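Long-range contacts in uricase (Arthrobacter globiformis, PDB 6OE8), which catalyses the oxidation of urate by oxygen to 5-hydroxyisourate and hydrogen peroxide, the first step of urate degradation to (S)-allantoin: residues V37-N42 with D75-H80; V49-V54 with N96-F101; A169-I174 with P317-I322. The protein carries 2 engineered substitutions. All coordinates share one frame; numbering follows the deposited sequence.

Interaction 1: V37-N42 with D75-H80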
ATOM      1  N   VAL A  37     -10.523  36.716   9.249  1.00 29.93           N
ATOM      2  CA  VAL A  37      -9.888  35.404   9.263  1.00 27.45           C
ATOM      3  C   VAL A  37      -8.801  35.391  10.327  1.00 27.93           C
ATOM      4  O   VAL A  37      -8.098  36.390  10.510  1.00 27.69           O
ATOM      5  CB  VAL A  37      -9.308  35.078   7.867  1.00 31.49           C
ATOM      6  CG1 VAL A  37      -8.389  33.900   7.916  1.00 29.11           C
ATOM      7  CG2 VAL A  37     -10.436  34.802   6.880  1.00 27.30           C
ATOM      8  N   VAL A  38      -8.660  34.264  11.030  1.00 25.85           N
ATOM      9  CA  VAL A  38      -7.665  34.136  12.091  1.00 26.18           C
ATOM     10  C   VAL A  38      -7.033  32.746  12.027  1.00 24.75           C
ATOM     11  O   VAL A  38      -7.693  31.761  11.675  1.00 23.16           O
ATOM     12  CB  VAL A  38      -8.273  34.409  13.489  1.00 26.92           C
ATOM     13  CG1 VAL A  38      -9.243  33.305  13.900  1.00 25.30           C
ATOM     14  CG2 VAL A  38      -7.181  34.619  14.512  1.00 29.53           C
ATOM     15  N   LEU A  39      -5.742  32.684  12.342  1.00 23.97           N
ATOM     16  CA  LEU A  39      -4.990  31.437  12.419  1.00 21.45           C
ATOM     17  C   LEU A  39      -5.324  30.683  13.698  1.00 23.82           C
ATOM     18  O   LEU A  39      -5.167  31.223  14.799  1.00 20.37           O
ATOM     19  CB  LEU A  39      -3.492  31.729  12.371  1.00 22.05           C
ATOM     20  CG  LEU A  39      -2.530  30.538  12.439  1.00 20.67           C
ATOM     21  CD1 LEU A  39      -2.698  29.605  11.233  1.00 18.21           C
ATOM     22  CD2 LEU A  39      -1.088  31.016  12.575  1.00 20.63           C
ATOM     23  N   GLY A  40      -5.757  29.438  13.561  1.00 17.62           N
ATOM     24  CA  GLY A  40      -6.074  28.596  14.707  1.00 21.62           C
ATOM     25  C   GLY A  40      -4.956  27.623  15.018  1.00 19.91           C
ATOM     26  O   GLY A  40      -3.772  27.939  14.853  1.00 20.42           O
ATOM     27  N   GLN A  41      -5.341  26.408  15.418  1.00 19.47           N
ATOM     28  CA  GLN A  41      -4.369  25.379  15.772  1.00 21.35           C
ATOM     29  C   GLN A  41      -3.446  25.117  14.586  1.00 21.83           C
ATOM     30  O   GLN A  41      -3.916  24.969  13.455  1.00 18.18           O
ATOM     31  CB  GLN A  41      -5.114  24.093  16.162  1.00 26.00           C
ATOM     32  CG  GLN A  41      -4.217  22.881  16.343  1.00 28.81           C
ATOM     33  CD  GLN A  41      -4.961  21.548  16.368  1.00 35.73           C
ATOM     34  OE1 GLN A  41      -6.193  21.498  16.301  1.00 42.14           O
ATOM     35  NE2 GLN A  41      -4.204  20.456  16.458  1.00 32.63           N
ATOM     36  N   ASN A  42      -2.132  25.092  14.837  1.00 18.91           N
ATOM     37  CA  ASN A  42      -1.166  24.839  13.772  1.00 18.53           C
ATOM     38  C   ASN A  42       0.095  24.187  14.333  1.00 17.10           C
ATOM     39  O   ASN A  42       0.456  24.383  15.496  1.00 19.00           O
ATOM     40  CB  ASN A  42      -0.807  26.132  13.026  1.00 16.69           C
ATOM     41  CG  ASN A  42      -0.060  27.127  13.896  1.00 18.74           C
ATOM     42  OD1 ASN A  42       1.169  27.148  13.910  1.00 24.91           O
ATOM     43  ND2 ASN A  42      -0.800  27.948  14.638  1.00 19.60           N
ATOM     44  N   ASP A  75       4.447  30.447  18.354  1.00 23.35           N
ATOM     45  CA  ASP A  75       4.099  31.684  17.653  1.00 23.71           C
ATOM     46  C   ASP A  75       4.583  31.627  16.212  1.00 21.99           C
ATOM     47  O   ASP A  75       5.710  32.017  15.905  1.00 20.11           O
ATOM     48  CB  ASP A  75       4.720  32.887  18.348  1.00 24.51           C
ATOM     49  CG  ASP A  75       4.265  34.202  17.741  1.00 27.99           C
ATOM     50  OD1 ASP A  75       3.404  34.183  16.834  1.00 27.03           O
ATOM     51  OD2 ASP A  75       4.829  35.250  18.113  1.00 32.13           O
ATOM     52  N   PHE A  76       3.709  31.182  15.306  1.00 20.07           N
ATOM     53  CA  PHE A  76       4.040  31.165  13.886  1.00 21.22           C
ATOM     54  C   PHE A  76       3.045  31.994  13.080  1.00 22.24           C
ATOM     55  O   PHE A  76       2.791  31.722  11.907  1.00 17.50           O
ATOM     56  CB  PHE A  76       4.140  29.730  13.381  1.00 19.22           C
ATOM     57  CG  PHE A  76       5.147  28.919  14.146  1.00 21.16           C
ATOM     58  CD1 PHE A  76       6.501  29.188  14.023  1.00 22.17           C
ATOM     59  CD2 PHE A  76       4.745  27.896  14.987  1.00 19.41           C
ATOM     60  CE1 PHE A  76       7.439  28.462  14.739  1.00 23.21           C
ATOM     61  CE2 PHE A  76       5.675  27.159  15.700  1.00 19.82           C
ATOM     62  CZ  PHE A  76       7.022  27.443  15.576  1.00 22.11           C
ATOM     63  N   GLU A  77       2.496  33.023  13.724  1.00 23.77           N
ATOM     64  CA  GLU A  77       1.494  33.890  13.108  1.00 26.09           C
ATOM     65  C   GLU A  77       2.017  34.525  11.822  1.00 22.91           C
ATOM     66  O   GLU A  77       1.371  34.455  10.769  1.00 20.24           O
ATOM     67  CB  GLU A  77       1.101  34.974  14.118  1.00 25.80           C
ATOM     68  CG  GLU A  77       0.047  35.977  13.688  1.00 30.30           C
ATOM     69  CD  GLU A  77      -1.342  35.388  13.616  1.00 31.53           C
ATOM     70  OE1 GLU A  77      -1.600  34.397  14.331  1.00 34.74           O
ATOM     71  OE2 GLU A  77      -2.182  35.948  12.878  1.00 31.68           O
ATOM     72  N   ALA A  78       3.194  35.161  11.896  1.00 20.08           N
ATOM     73  CA  ALA A  78       3.691  35.938  10.769  1.00 22.78           C
ATOM     74  C   ALA A  78       4.126  35.048   9.611  1.00 21.17           C
ATOM     75  O   ALA A  78       4.046  35.466   8.454  1.00 20.15           O
ATOM     76  CB  ALA A  78       4.846  36.838  11.214  1.00 23.35           C
ATOM     77  N   ALA A  79       4.597  33.833   9.892  1.00 21.09           N
ATOM     78  CA  ALA A  79       4.906  32.902   8.810  1.00 21.51           C
ATOM     79  C   ALA A  79       3.683  32.649   7.938  1.00 20.07           C
ATOM     80  O   ALA A  79       3.785  32.597   6.703  1.00 20.18           O
ATOM     81  CB  ALA A  79       5.433  31.592   9.387  1.00 20.75           C
ATOM     82  N   HIS A  80       2.518  32.476   8.567  1.00 16.88           N
ATOM     83  CA  HIS A  80       1.290  32.219   7.820  1.00 20.23           C
ATOM     84  C   HIS A  80       0.741  33.487   7.179  1.00 20.30           C
ATOM     85  O   HIS A  80       0.345  33.469   6.014  1.00 19.96           O
ATOM     86  CB  HIS A  80       0.227  31.599   8.734  1.00 20.49           C
ATOM     87  CG  HIS A  80       0.551  30.209   9.188  1.00 18.68           C
ATOM     88  ND1 HIS A  80       1.343  29.951  10.286  1.00 17.44           N
ATOM     89  CD2 HIS A  80       0.179  28.999   8.698  1.00 16.75           C
ATOM     90  CE1 HIS A  80       1.456  28.643  10.449  1.00 19.55           C
ATOM     91  NE2 HIS A  80       0.762  28.043   9.498  1.00 19.31           N
TER
HETATM   92  O   HOH W   1      -3.885  33.614  15.800  1.00 32.97           O
HETATM   93  O   HOH W   2       0.872  30.028  15.922  1.00 25.06           O
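The imidazole of His80 carries Leu39 on one face: Leu39 CD1 lies over the middle of the ring, 3.9 Å from its centroid and 13° off the normal, a CH-pi contact, while Leu39 CD2 sits 3.5 Å from His80 ND1. Against the Phe76 ring the Asn42 amide comes in at the edge, OD1 near the ring plane and 3.8 Å from Phe76 CD2, with amide and ring almost perpendicular. A histidine suits its place because ND1 donates to Phe76 O, one helical turn back (2.8 Å, 170°); this bond, lying in the imidazole plane, fixes the ring's rotation and presents a flat surface to leucine. Asn42 reaches back across the corner at Gln41, ND2 donating to Gly40 O at 3.0 Å. Two waters bridge the segments: one donates to both Leu39 O and Glu77 OE1, the other accepts from Asn42 ND2 and Phe76 N. The start of helix 77-82 is thus fastened to strand 37-55, where Val38, Leu39 and Asn42 pair with an antiparallel strand of the second subunit. His80 packs on Gln247 of that subunit, a urate-binding residue, as in uricases, whose active sites lie between T-fold subunits.

Interaction 2: V49-V54 with N96-F101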
ATOM      1  N   VAL A  49      11.418  10.883   9.099  1.00 15.06           N
ATOM      2  CA  VAL A  49      12.876  10.842   9.054  1.00 13.83           C
ATOM      3  C   VAL A  49      13.323   9.428   9.420  1.00 16.15           C
ATOM      4  O   VAL A  49      13.166   8.997  10.565  1.00 15.78           O
ATOM      5  CB  VAL A  49      13.483  11.876  10.011  1.00 17.25           C
ATOM      6  CG1 VAL A  49      14.995  11.719  10.054  1.00 14.86           C
ATOM      7  CG2 VAL A  49      13.078  13.280   9.580  1.00 13.06           C
ATOM      8  N   ARG A  50      13.839   8.688   8.438  1.00 14.52           N
ATOM      9  CA  ARG A  50      14.259   7.308   8.655  1.00 15.92           C
ATOM     10  C   ARG A  50      15.676   7.278   9.217  1.00 20.35           C
ATOM     11  O   ARG A  50      16.638   7.641   8.522  1.00 17.12           O
ATOM     12  CB  ARG A  50      14.165   6.518   7.353  1.00 17.81           C
ATOM     13  CG  ARG A  50      12.729   6.238   6.909  1.00 20.95           C
ATOM     14  CD  ARG A  50      12.025   5.204   7.784  1.00 21.82           C
ATOM     15  NE  ARG A  50      12.522   3.851   7.530  1.00 22.10           N
ATOM     16  CZ  ARG A  50      13.327   3.173   8.343  1.00 22.60           C
ATOM     17  NH1 ARG A  50      13.739   3.710   9.487  1.00 27.69           N
ATOM     18  NH2 ARG A  50      13.721   1.953   8.014  1.00 28.37           N
ATOM     19  N   LEU A  51      15.813   6.739  10.425  1.00 17.47           N
ATOM     20  CA  LEU A  51      17.061   6.720  11.174  1.00 18.27           C
ATOM     21  C   LEU A  51      17.414   5.286  11.517  1.00 16.38           C
ATOM     22  O   LEU A  51      16.561   4.537  11.993  1.00 17.20           O
ATOM     23  CB  LEU A  51      16.916   7.525  12.474  1.00 17.26           C
ATOM     24  CG  LEU A  51      18.034   7.443  13.519  1.00 16.86           C
ATOM     25  CD1 LEU A  51      19.378   7.976  13.005  1.00 17.89           C
ATOM     26  CD2 LEU A  51      17.612   8.132  14.820  1.00 16.42           C
ATOM     27  N   VAL A  52      18.661   4.896  11.271  1.00 14.21           N
ATOM     28  CA  VAL A  52      19.193   3.642  11.789  1.00 14.85           C
ATOM     29  C   VAL A  52      20.459   3.965  12.565  1.00 16.95           C
ATOM     30  O   VAL A  52      21.404   4.539  12.010  1.00 17.25           O
ATOM     31  CB  VAL A  52      19.466   2.606  10.684  1.00 18.51           C
ATOM     32  CG1 VAL A  52      20.179   1.395  11.269  1.00 16.55           C
ATOM     33  CG2 VAL A  52      18.154   2.158  10.057  1.00 18.61           C
ATOM     34  N   LYS A  53      20.478   3.590  13.840  1.00 18.01           N
ATOM     35  CA  LYS A  53      21.604   3.811  14.734  1.00 20.05           C
ATOM     36  C   LYS A  53      22.227   2.457  15.031  1.00 20.52           C
ATOM     37  O   LYS A  53      21.568   1.576  15.599  1.00 19.16           O
ATOM     38  CB  LYS A  53      21.158   4.496  16.032  1.00 19.21           C
ATOM     39  CG  LYS A  53      22.270   4.640  17.080  1.00 19.73           C
ATOM     40  CD  LYS A  53      23.379   5.561  16.573  1.00 19.78           C
ATOM     41  CE  LYS A  53      24.487   5.782  17.604  1.00 22.47           C
ATOM     42  NZ  LYS A  53      25.274   4.550  17.910  1.00 24.50           N
ATOM     43  N   VAL A  54      23.477   2.278  14.603  1.00 20.45           N
ATOM     44  CA  VAL A  54      24.246   1.073  14.882  1.00 22.42           C
ATOM     45  C   VAL A  54      25.106   1.322  16.111  1.00 21.72           C
ATOM     46  O   VAL A  54      25.860   2.303  16.162  1.00 21.21           O
ATOM     47  CB  VAL A  54      25.121   0.670  13.679  1.00 22.10           C
ATOM     48  CG1 VAL A  54      25.893  -0.607  13.994  1.00 23.20           C
ATOM     49  CG2 VAL A  54      24.268   0.480  12.440  1.00 19.48           C
ATOM     50  N   ASN A  96      18.144  17.465  10.459  1.00 16.45           N
ATOM     51  CA  ASN A  96      19.554  17.428  10.810  1.00 17.26           C
ATOM     52  C   ASN A  96      19.721  17.192  12.299  1.00 16.94           C
ATOM     53  O   ASN A  96      20.630  16.467  12.727  1.00 16.33           O
ATOM     54  CB  ASN A  96      20.243  18.732  10.417  1.00 18.33           C
ATOM     55  CG  ASN A  96      20.270  18.952   8.922  1.00 20.79           C
ATOM     56  OD1 ASN A  96      20.314  18.005   8.142  1.00 17.61           O
ATOM     57  ND2 ASN A  96      20.346  20.217   8.521  1.00 21.86           N
ATOM     58  N   THR A  97      18.840  17.793  13.104  1.00 18.72           N
ATOM     59  CA  THR A  97      18.955  17.646  14.545  1.00 17.84           C
ATOM     60  C   THR A  97      18.723  16.198  14.932  1.00 19.05           C
ATOM     61  O   THR A  97      19.410  15.662  15.813  1.00 20.53           O
ATOM     62  CB  THR A  97      17.960  18.565  15.248  1.00 18.00           C
ATOM     63  OG1 THR A  97      18.173  19.913  14.810  1.00 17.28           O
ATOM     64  CG2 THR A  97      18.159  18.503  16.763  1.00 18.82           C
ATOM     65  N   VAL A  98      17.775  15.538  14.258  1.00 17.35           N
ATOM     66  CA  VAL A  98      17.540  14.118  14.534  1.00 19.03           C
ATOM     67  C   VAL A  98      18.828  13.320  14.359  1.00 18.74           C
ATOM     68  O   VAL A  98      19.242  12.564  15.252  1.00 18.00           O
ATOM     69  CB  VAL A  98      16.419  13.555  13.640  1.00 17.21           C
ATOM     70  CG1 VAL A  98      16.339  12.026  13.797  1.00 15.63           C
ATOM     71  CG2 VAL A  98      15.090  14.191  13.993  1.00 17.58           C
ATOM     72  N   TYR A  99      19.502  13.493  13.217  1.00 20.04           N
ATOM     73  CA  TYR A  99      20.685  12.649  13.000  1.00 16.07           C
ATOM     74  C   TYR A  99      21.854  13.039  13.915  1.00 21.40           C
ATOM     75  O   TYR A  99      22.558  12.161  14.460  1.00 19.55           O
ATOM     76  CB  TYR A  99      21.108  12.678  11.532  1.00 19.62           C
ATOM     77  CG  TYR A  99      20.117  12.006  10.609  1.00 17.54           C
ATOM     78  CD1 TYR A  99      20.042  10.620  10.535  1.00 16.99           C
ATOM     79  CD2 TYR A  99      19.267  12.754   9.803  1.00 20.18           C
ATOM     80  CE1 TYR A  99      19.135   9.996   9.688  1.00 19.66           C
ATOM     81  CE2 TYR A  99      18.357  12.141   8.948  1.00 20.94           C
ATOM     82  CZ  TYR A  99      18.297  10.762   8.892  1.00 21.60           C
ATOM     83  OH  TYR A  99      17.403  10.141   8.042  1.00 17.91           O
ATOM     84  N   ALA A 100      22.041  14.342  14.149  1.00 19.31           N
ATOM     85  CA  ALA A 100      23.121  14.792  15.024  1.00 22.49           C
ATOM     86  C   ALA A 100      22.938  14.258  16.437  1.00 22.49           C
ATOM     87  O   ALA A 100      23.886  13.764  17.054  1.00 22.01           O
ATOM     88  CB  ALA A 100      23.191  16.319  15.029  1.00 22.72           C
ATOM     89  N   PHE A 101      21.718  14.351  16.966  1.00 19.94           N
ATOM     90  CA  PHE A 101      21.429  13.808  18.288  1.00 21.12           C
ATOM     91  C   PHE A 101      21.618  12.294  18.309  1.00 24.65           C
ATOM     92  O   PHE A 101      22.091  11.736  19.306  1.00 22.09           O
ATOM     93  CB  PHE A 101      20.007  14.227  18.660  1.00 23.78           C
ATOM     94  CG  PHE A 101      19.926  15.596  19.285  1.00 23.28           C
ATOM     95  CD1 PHE A 101      19.410  15.774  20.541  1.00 28.81           C
ATOM     96  CD2 PHE A 101      20.511  16.685  18.664  1.00 26.78           C
ATOM     97  CE1 PHE A 101      19.372  17.041  21.126  1.00 30.59           C
ATOM     98  CE2 PHE A 101      20.494  17.951  19.255  1.00 25.73           C
ATOM     99  CZ  PHE A 101      19.922  18.120  20.480  1.00 27.45           C
TER
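Tyr99 CG lies beside its backbone N and opposite the carbonyl carbon (chi1 -68°), a setting that sends the ring off the helix toward strand 49-54. Val49, whose CG1 is trans to N (chi1 174°), extends that methyl to meet it. The phenol OH of Tyr99 donates to Arg50 O at 2.7 Å, approaching from well above the carbonyl plane. Tyrosine suits this place: its length spans from helix to strand, and its hydroxyl gives a main-chain carbonyl a partner beside the aliphatic contacts. Val49 CG1 lies 3.6 Å from Tyr99 CE2 and Leu51 CD1 lies 3.7 Å from Tyr99 CD1, the two branched side chains thus touching different carbons of the ring. Val98, the preceding residue on the helix, adds a second contact; its CG1 meets Val49 CG1 at 4.0 Å and Leu51 CD2 at 4.2 Å. The segments run nearly parallel, 8° between their directions, with axes 9.6 Å apart; the short valines fit between them. Arg50 turns the other way, where NH1 makes a salt bridge with Asp65. This is helix-on-sheet packing of the T-fold. Strand 37-55 pairs with strand 62-74 on one side, and at Val52 and Lys53 an antiparallel strand of the third subunit extends the sheet. Helix 109-123 lies next to helix 91-103, touching Leu51 through Phe112 and packing His119 edge-to-face with Phe101, while Tyr99 also rests on Tyr294 of the third subunit.

Interaction 3: A169-I174 with P317-I322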
ATOM      1  N   ALA A 169       4.148  14.799  27.891  1.00 15.57           N
ATOM      2  CA  ALA A 169       3.191  13.702  27.928  1.00 16.67           C
ATOM      3  C   ALA A 169       3.596  12.675  26.887  1.00 16.55           C
ATOM      4  O   ALA A 169       3.749  13.018  25.711  1.00 16.24           O
ATOM      5  CB  ALA A 169       1.763  14.191  27.665  1.00 15.21           C
ATOM      6  N   ILE A 170       3.749  11.422  27.317  1.00 13.88           N
ATOM      7  CA  ILE A 170       4.241  10.346  26.466  1.00 14.31           C
ATOM      8  C   ILE A 170       3.156   9.285  26.343  1.00 15.55           C
ATOM      9  O   ILE A 170       2.590   8.836  27.348  1.00 15.17           O
ATOM     10  CB  ILE A 170       5.539   9.727  27.015  1.00 17.25           C
ATOM     11  CG1 ILE A 170       6.650  10.779  27.095  1.00 18.51           C
ATOM     12  CG2 ILE A 170       5.992   8.583  26.128  1.00 15.86           C
ATOM     13  CD1 ILE A 170       7.883  10.295  27.847  1.00 21.33           C
ATOM     14  N   VAL A 171       2.879   8.887  25.108  1.00 15.16           N
ATOM     15  CA  VAL A 171       1.956   7.812  24.782  1.00 13.61           C
ATOM     16  C   VAL A 171       2.744   6.771  24.012  1.00 14.67           C
ATOM     17  O   VAL A 171       3.212   7.051  22.906  1.00 13.69           O
ATOM     18  CB  VAL A 171       0.780   8.322  23.937  1.00 14.19           C
ATOM     19  CG1 VAL A 171      -0.045   7.157  23.394  1.00 16.22           C
ATOM     20  CG2 VAL A 171      -0.086   9.253  24.747  1.00 18.40           C
ATOM     21  N   ALA A 172       2.892   5.582  24.582  1.00 14.27           N
ATOM     22  CA  ALA A 172       3.551   4.496  23.870  1.00 12.93           C
ATOM     23  C   ALA A 172       2.501   3.568  23.278  1.00 15.36           C
ATOM     24  O   ALA A 172       1.347   3.570  23.697  1.00 12.93           O
ATOM     25  CB  ALA A 172       4.482   3.706  24.790  1.00 14.26           C
ATOM     26  N   GLY A 173       2.909   2.752  22.303  1.00 12.95           N
ATOM     27  CA  GLY A 173       1.897   1.893  21.716  1.00 13.96           C
ATOM     28  C   GLY A 173       2.473   0.760  20.897  1.00 15.62           C
ATOM     29  O   GLY A 173       3.675   0.680  20.645  1.00 13.19           O
ATOM     30  N   ILE A 174       1.569  -0.111  20.472  1.00 15.05           N
ATOM     31  CA  ILE A 174       1.868  -1.224  19.583  1.00 16.99           C
ATOM     32  C   ILE A 174       0.841  -1.225  18.459  1.00 16.79           C
ATOM     33  O   ILE A 174      -0.331  -0.889  18.674  1.00 16.11           O
ATOM     34  CB  ILE A 174       1.876  -2.565  20.351  1.00 17.89           C
ATOM     35  CG1 ILE A 174       2.327  -3.714  19.440  1.00 19.15           C
ATOM     36  CG2 ILE A 174       0.510  -2.854  20.955  1.00 17.32           C
ATOM     37  CD1 ILE A 174       2.673  -4.982  20.201  1.00 20.34           C
ATOM     38  N   PRO A 317      -5.108  16.357  26.149  1.00 23.39           N
ATOM     39  CA  PRO A 317      -4.999  16.939  24.801  1.00 24.06           C
ATOM     40  C   PRO A 317      -4.206  16.113  23.794  1.00 21.37           C
ATOM     41  O   PRO A 317      -4.440  16.269  22.591  1.00 21.90           O
ATOM     42  CB  PRO A 317      -4.308  18.286  25.068  1.00 23.58           C
ATOM     43  CG  PRO A 317      -4.674  18.621  26.474  1.00 28.24           C
ATOM     44  CD  PRO A 317      -4.705  17.309  27.198  1.00 27.12           C
ATOM     45  N   ILE A 318      -3.312  15.221  24.229  1.00 22.17           N
ATOM     46  CA  ILE A 318      -2.465  14.505  23.275  1.00 20.28           C
ATOM     47  C   ILE A 318      -3.305  13.634  22.348  1.00 21.55           C
ATOM     48  O   ILE A 318      -3.051  13.568  21.128  1.00 25.20           O
ATOM     49  CB  ILE A 318      -1.397  13.693  24.051  1.00 21.25           C
ATOM     50  CG1 ILE A 318      -0.288  13.163  23.123  1.00 19.38           C
ATOM     51  CG2 ILE A 318      -2.037  12.594  24.907  1.00 18.29           C
ATOM     52  CD1 ILE A 318       0.925  12.645  23.884  1.00 16.20           C
ATOM     53  N   TRP A 319      -4.427  13.122  22.857  1.00 20.96           N
ATOM     54  CA  TRP A 319      -5.271  12.254  22.052  1.00 22.48           C
ATOM     55  C   TRP A 319      -5.924  13.000  20.905  1.00 25.93           C
ATOM     56  O   TRP A 319      -6.344  12.359  19.927  1.00 24.88           O
ATOM     57  CB  TRP A 319      -6.354  11.594  22.905  1.00 23.71           C
ATOM     58  CG  TRP A 319      -5.827  10.716  24.003  1.00 22.14           C
ATOM     59  CD1 TRP A 319      -5.918  10.929  25.347  1.00 20.74           C
ATOM     60  CD2 TRP A 319      -5.059   9.518  23.835  1.00 18.96           C
ATOM     61  NE1 TRP A 319      -5.297   9.903  26.030  1.00 18.61           N
ATOM     62  CE2 TRP A 319      -4.756   9.029  25.122  1.00 18.04           C
ATOM     63  CE3 TRP A 319      -4.616   8.801  22.717  1.00 18.64           C
ATOM     64  CZ2 TRP A 319      -4.033   7.856  25.323  1.00 17.22           C
ATOM     65  CZ3 TRP A 319      -3.899   7.635  22.915  1.00 16.79           C
ATOM     66  CH2 TRP A 319      -3.610   7.176  24.210  1.00 16.63           C
ATOM     67  N   SER A 320      -6.002  14.333  20.990  1.00 20.26           N
ATOM     68  CA  SER A 320      -6.661  15.062  19.917  1.00 25.27           C
ATOM     69  C   SER A 320      -5.898  14.942  18.608  1.00 27.20           C
ATOM     70  O   SER A 320      -6.501  15.050  17.538  1.00 27.56           O
ATOM     71  CB  SER A 320      -6.837  16.527  20.290  1.00 26.76           C
ATOM     72  OG  SER A 320      -7.706  16.646  21.410  1.00 35.26           O
ATOM     73  N   ASN A 321      -4.578  14.755  18.655  1.00 25.33           N
ATOM     74  CA  ASN A 321      -3.819  14.676  17.410  1.00 24.11           C
ATOM     75  C   ASN A 321      -3.052  13.366  17.275  1.00 25.61           C
ATOM     76  O   ASN A 321      -2.156  13.254  16.427  1.00 21.20           O
ATOM     77  CB  ASN A 321      -2.917  15.896  17.238  1.00 26.30           C
ATOM     78  CG  ASN A 321      -3.723  17.192  17.172  1.00 32.23           C
ATOM     79  OD1 ASN A 321      -4.474  17.416  16.212  1.00 32.39           O
ATOM     80  ND2 ASN A 321      -3.614  18.018  18.206  1.00 26.85           N
ATOM     81  N   ILE A 322      -3.424  12.359  18.067  1.00 24.53           N
ATOM     82  CA  ILE A 322      -2.629  11.145  18.145  1.00 22.56           C
ATOM     83  C   ILE A 322      -2.644  10.402  16.811  1.00 25.78           C
ATOM     84  O   ILE A 322      -1.627   9.827  16.399  1.00 27.99           O
ATOM     85  CB  ILE A 322      -3.142  10.271  19.303  1.00 22.76           C
ATOM     86  CG1 ILE A 322      -2.111   9.223  19.681  1.00 21.88           C
ATOM     87  CG2 ILE A 322      -4.503   9.646  18.979  1.00 26.06           C
ATOM     88  CD1 ILE A 322      -0.898   9.846  20.354  1.00 24.84           C
TER
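Val171 meets Ile318, Trp319 and Ile322 where the C-terminal segment 317-322 folds over the antiparallel T-fold sheet, on strand 167-181 between strands 155-164 and 206-216. The side-chain contacts across the two segments are apolar. Val171 CG2 packs on Ile318, 3.6 Å from its CD1, and over the indole of Trp319, whereas Val171 CG1 touches the indole and reaches Ile322 CD1 at 4.1 Å. A valine fits because its short, branched side chain offers two methyls to this group of partners. Ala169, two residues earlier and facing the same way, is small enough to let Ile318 settle close: Ile318 CD1 lies 4.2 Å from Ala169 CB and 3.4 Å from the backbone Ala169 O. Ile318 is nearly extended, with CG1 trans to its backbone N (chi1 -168°), which carries CD1 down to the strand. One face of the Trp319 indole has Val171 CG2 and Ile318 CG2 above it, both offset toward the rim, and Ile322 CG2 stands at its edge. Polar demands are met outside the two segments: indole NE1 donates to Glu266, and Lys268 makes a cation-pi contact with the ring. The intervening Ile170 points away from 317-322 and packs against helices 109-123 and 223-240. Of the atoms of 169-174, Val171 CG1 comes nearest the indole, 3.7 Å from Trp319 CH2, at the far end of the six-membered ring.

Strand 37-55 opens both of the first two interactions. Residues 37-42 wait until helix 77-82 closes interaction 1, a loop made mainly of the hairpin strands 37-55 and 62-74; residues 49-54, starting inside that loop, find helix 91-103 only after it has closed, so interactions 1 and 2 cross. One strand is thus tied to two successive helices, with contact centres about 29 Å apart. Interaction 3 follows in series, closing a far longer loop from strand 167-181 to the C-terminal segment. It returns to interaction 1 through Gln41 NE2 and Asn321 OD1, 3.1 Å apart, a probable weak hydrogen bond joining regions near the two ends of the modelled chain. All three regions also touch the second subunit.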